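Local coordinates for protein phospholipase C-beta (PLC-beta) (Sepia officinalis, PDB 3QR0) that is a multidomain phospholipase C of the beta class, joining PH, EF-hand-like, TIM-barrel and C2 regions in one chain and carrying a bound calcium ion, at residues Y112-D116 against F600-D604; G377-I381 against L392-V396. All coordinates share one frame; numbering follows the deposited sequence.

Overall arrangement
Contact 1 joins two parts of the chain far apart in sequence: residues 112-116, a turn of the PH region between strands 105-110 and 118-124, and residues 600-604, in the Y half of the TIM-barrel region just before helix 605-613. Contact 2 falls between these segments in the sequence and is local to the X half, where strand 380-381 meets the start of helix 393-403. The centres lie 24 Å apart and the nearest atoms about 12 Å, so the two do not touch. Helix 354-361 has side chains touching both. One contact thus ties two domains together, whereas the other lies at the edge of the sheet whose strand 366-372 bears calcium ligands Glu368 and Asp370.

Contact 1: residues Y112-D116 against F600-D604; sequences YNYID and FQCFD
Tyr114 places CG between its backbone N and carbonyl carbon (chi1 50°), a crowded position that carries the phenol across to residues 600-604, while Phe603 holds CG opposite its own carbonyl carbon and turns its ring toward the phenol. The two form a T-shaped, edge-to-face pair: the edge of Phe603 points at one face of Tyr114, with ring centroids 5.0 Å apart and planes at 61°. The edge lands near the rim of that face, Phe603 CZ lying 3.5 Å from Tyr114 CZ, and Phe603 CE1 comes within 3.4 Å of Tyr114 OH. At the edge of the Tyr114 ring the hydroxyl donates to Phe600 O at 2.7 Å, approaching the carbonyl at 130° and tilted modestly from its plane. The buried phenol is therefore held by a bond at its polar end and by a ring against one face; Met607 and Leu611 of helix 605-613 also touch it. This joins the turn between two PH-region strands to the TIM-barrel region, where Asp604 takes the N-cap position of that helix and Phe603 centres an inverse gamma turn. Ile115 and Phe603 run alongside each other, pointing opposite ways, with Ile115 CG1 3.8 Å from Phe603 CE2, and Ile115 CD1 packs 3.8 Å from Gln601 CB. Gln601 then bends away, its NE2 bonded to Gly344 O. Asn113 sets CB 3.8 Å from Phe603 CE2. Asn113 is modelled in two conformers; in one of them Asn113 OD1 accepts from both Ile115 N and Asp116 N, each at 2.8 Å, which in that copy makes an Asx turn and an Asx motif.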
# COMPACT_ATOMS: atom_id res chain seq x y z
N TYR A 112 3.91 -8.36 -9.78
CA TYR A 112 4.41 -8.33 -8.40
C TYR A 112 4.50 -6.88 -7.90
O TYR A 112 4.06 -6.57 -6.80
CB TYR A 112 5.77 -9.01 -8.33
CG TYR A 112 6.20 -9.43 -6.95
CD1 TYR A 112 5.43 -10.31 -6.20
CD2 TYR A 112 7.39 -8.96 -6.40
CE1 TYR A 112 5.83 -10.71 -4.93
CE2 TYR A 112 7.80 -9.36 -5.13
CZ TYR A 112 7.01 -10.23 -4.41
OH TYR A 112 7.39 -10.64 -3.15
N ASN A 113 5.10 -6.03 -8.74
CA ASN A 113 5.08 -4.58 -8.58
C ASN A 113 4.30 -3.99 -9.75
O ASN A 113 4.01 -4.71 -10.71
CB ASN A 113 6.51 -4.00 -8.54
CG ASN A 113 7.26 -4.13 -9.87
OD1 ASN A 113 6.98 -3.41 -10.83
ND2 ASN A 113 8.23 -5.03 -9.91
N TYR A 114 3.94 -2.71 -9.68
CA TYR A 114 3.10 -2.09 -10.72
C TYR A 114 3.86 -1.44 -11.88
O TYR A 114 3.24 -0.89 -12.79
CB TYR A 114 2.11 -1.08 -10.11
CG TYR A 114 2.75 -0.08 -9.18
CD1 TYR A 114 3.55 0.95 -9.67
CD2 TYR A 114 2.57 -0.18 -7.80
CE1 TYR A 114 4.15 1.85 -8.81
CE2 TYR A 114 3.16 0.72 -6.94
CZ TYR A 114 3.95 1.73 -7.45
OH TYR A 114 4.54 2.62 -6.59
N ILE A 115 5.19 -1.49 -11.85
CA ILE A 115 6.00 -0.97 -12.95
C ILE A 115 6.24 -2.05 -14.01
O ILE A 115 6.17 -1.77 -15.21
CB ILE A 115 7.36 -0.42 -12.45
CG1 ILE A 115 7.15 0.75 -11.48
CG2 ILE A 115 8.21 0.04 -13.62
CD1 ILE A 115 6.47 1.95 -12.10
N ASP A 116 6.52 -3.28 -13.57
CA ASP A 116 6.74 -4.40 -14.47
C ASP A 116 5.46 -5.23 -14.59
O ASP A 116 5.24 -6.16 -13.82
CB ASP A 116 7.91 -5.27 -13.98
CG ASP A 116 8.41 -6.24 -15.04
OD1 ASP A 116 7.84 -6.28 -16.15
OD2 ASP A 116 9.40 -6.97 -14.77
N PHE A 600 6.89 7.29 -7.68
CA PHE A 600 6.24 5.99 -7.48
C PHE A 600 6.98 4.83 -8.14
O PHE A 600 6.76 3.68 -7.77
CB PHE A 600 4.78 6.03 -7.95
CG PHE A 600 3.82 6.42 -6.86
CD1 PHE A 600 3.99 7.60 -6.17
CD2 PHE A 600 2.75 5.60 -6.52
CE1 PHE A 600 3.11 7.96 -5.16
CE2 PHE A 600 1.87 5.96 -5.52
CZ PHE A 600 2.05 7.13 -4.83
N GLN A 601 7.85 5.13 -9.10
CA GLN A 601 8.61 4.10 -9.81
C GLN A 601 9.85 3.63 -9.05
O GLN A 601 10.47 2.64 -9.43
CB GLN A 601 9.04 4.59 -11.20
CG GLN A 601 10.13 5.65 -11.22
CD GLN A 601 9.61 7.07 -11.13
OE1 GLN A 601 8.62 7.36 -10.44
NE2 GLN A 601 10.27 7.98 -11.84
N CYS A 602 10.22 4.35 -7.99
CA CYS A 602 11.40 3.99 -7.20
C CYS A 602 10.96 3.38 -5.89
O CYS A 602 10.50 4.08 -5.00
CB CYS A 602 12.26 5.22 -6.95
SG CYS A 602 13.78 4.89 -6.02
N PHE A 603 11.13 2.06 -5.77
CA PHE A 603 10.67 1.31 -4.60
C PHE A 603 11.69 1.32 -3.47
O PHE A 603 12.07 0.27 -2.94
CB PHE A 603 10.30 -0.11 -5.00
CG PHE A 603 9.07 -0.18 -5.87
CD1 PHE A 603 7.82 0.12 -5.35
CD2 PHE A 603 9.17 -0.50 -7.22
CE1 PHE A 603 6.68 0.07 -6.14
CE2 PHE A 603 8.03 -0.54 -8.02
CZ PHE A 603 6.79 -0.26 -7.48
N ASP A 604 12.12 2.52 -3.10
CA ASP A 604 13.03 2.69 -1.98
C ASP A 604 12.23 2.79 -0.67
O ASP A 604 11.00 2.66 -0.68
CB ASP A 604 13.94 3.91 -2.20
CG ASP A 604 13.18 5.22 -2.39
OD1 ASP A 604 11.93 5.24 -2.41
OD2 ASP A 604 13.87 6.25 -2.53

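Contact 2: residues G377-I381 against L392-V396; sequences GEPII and LFKDV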
# COMPACT_ATOMS: atom_id res chain seq x y z
N GLY A 377 1.52 20.29 -33.21
CA GLY A 377 0.47 21.16 -32.70
C GLY A 377 -0.33 20.58 -31.54
O GLY A 377 -1.22 21.24 -31.03
N GLU A 378 0.01 19.36 -31.12
CA GLU A 378 -0.72 18.67 -30.06
C GLU A 378 0.15 18.56 -28.80
O GLU A 378 1.29 18.10 -28.89
CB GLU A 378 -1.12 17.27 -30.52
CG GLU A 378 -2.14 17.26 -31.67
CD GLU A 378 -3.52 17.79 -31.26
OE1 GLU A 378 -3.88 17.68 -30.07
OE2 GLU A 378 -4.24 18.30 -32.14
N PRO A 379 -0.37 18.98 -27.63
CA PRO A 379 0.48 18.99 -26.44
C PRO A 379 0.95 17.61 -26.01
O PRO A 379 0.24 16.62 -26.19
CB PRO A 379 -0.44 19.61 -25.36
CG PRO A 379 -1.81 19.36 -25.84
CD PRO A 379 -1.73 19.45 -27.33
N ILE A 380 2.14 17.57 -25.43
CA ILE A 380 2.75 16.33 -24.98
C ILE A 380 3.14 16.46 -23.52
O ILE A 380 3.18 17.56 -22.97
CB ILE A 380 4.00 15.97 -25.80
CG1 ILE A 380 5.09 17.04 -25.63
CG2 ILE A 380 3.64 15.78 -27.27
CD1 ILE A 380 6.36 16.74 -26.37
N ILE A 381 3.41 15.31 -22.91
CA ILE A 381 3.95 15.25 -21.55
C ILE A 381 5.33 14.60 -21.60
O ILE A 381 5.51 13.54 -22.21
CB ILE A 381 3.02 14.45 -20.62
CG1 ILE A 381 1.74 15.25 -20.37
CG2 ILE A 381 3.73 14.12 -19.29
CD1 ILE A 381 0.69 14.50 -19.54
N LEU A 392 1.31 11.65 -25.43
CA LEU A 392 0.29 12.66 -25.75
C LEU A 392 -0.45 13.05 -24.48
O LEU A 392 -0.85 12.19 -23.70
CB LEU A 392 -0.73 12.15 -26.78
CG LEU A 392 -0.35 12.17 -28.27
CD1 LEU A 392 -1.50 11.59 -29.08
CD2 LEU A 392 -0.03 13.59 -28.74
N PHE A 393 -0.64 14.35 -24.28
CA PHE A 393 -1.42 14.84 -23.15
C PHE A 393 -2.84 14.26 -23.17
O PHE A 393 -3.37 13.85 -22.13
CB PHE A 393 -1.48 16.37 -23.16
CG PHE A 393 -2.36 16.94 -22.08
CD1 PHE A 393 -1.84 17.23 -20.83
CD2 PHE A 393 -3.71 17.18 -22.32
CE1 PHE A 393 -2.66 17.75 -19.82
CE2 PHE A 393 -4.53 17.69 -21.32
CZ PHE A 393 -4.00 17.98 -20.07
N LYS A 394 -3.46 14.24 -24.35
CA LYS A 394 -4.81 13.71 -24.52
C LYS A 394 -4.93 12.26 -24.01
O LYS A 394 -5.87 11.94 -23.29
CB LYS A 394 -5.23 13.79 -26.00
CG LYS A 394 -6.64 13.33 -26.31
CD LYS A 394 -6.94 13.57 -27.80
CE LYS A 394 -8.29 13.03 -28.23
NZ LYS A 394 -8.65 13.52 -29.59
N ASP A 395 -3.97 11.42 -24.38
CA ASP A 395 -3.96 10.03 -23.90
C ASP A 395 -3.90 9.96 -22.37
O ASP A 395 -4.60 9.16 -21.76
CB ASP A 395 -2.79 9.24 -24.50
CG ASP A 395 -2.96 8.96 -25.99
OD1 ASP A 395 -4.07 9.14 -26.52
OD2 ASP A 395 -1.97 8.55 -26.63
N VAL A 396 -3.06 10.79 -21.76
CA VAL A 396 -2.93 10.80 -20.30
C VAL A 396 -4.26 11.16 -19.60
O VAL A 396 -4.68 10.46 -18.67
CB VAL A 396 -1.79 11.75 -19.83
CG1 VAL A 396 -1.86 11.96 -18.33
CG2 VAL A 396 -0.43 11.18 -20.23
O HOH W 1 -2.51 15.88 -26.58
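Ile380 and Leu392 form an antiparallel non-hydrogen-bonded pair, CA to CA 4.5 Å, and one residue along Phe393 N donates to Pro379 O at 3.1 Å, almost straight at 168°. A water gives Pro379 O a second donor at 2.9 Å and accepts from Lys394 N, so this one carbonyl serves two amides at the start of helix 393-403, one directly and one through the water. Beside it, Leu392 CD2 lies 4.0 Å from the same Pro379 O. Pro379 lies aslant Phe393, with CG 4.0 Å from Phe393 CB. Phe393 turns CG anti to its backbone N (chi1 176°), which carries the ring away from Pro379, leaving Phe393 CD1 3.9 Å from Ile381 CD1. That same isoleucine methyl meets Val396 tip to tip, at 3.6 Å from Val396 CG2. Leu369 of strand 366-372 touches Ile381, Phe393 and Val396 alike, and Leu428 of helix 422-436 packs on both Pro379 and Phe393, so the apolar cluster lies between strand 366-372 and helix 422-436. The arrangement belongs to the X half of the TIM-barrel region: strands 380-381 and 391-392 extend the mixed sheet antiparallel from strand 366-372, the strand that supplies calcium ligands Glu368 and Asp370, and the chain then turns straight from the outermost strand into a helix packed on that sheet.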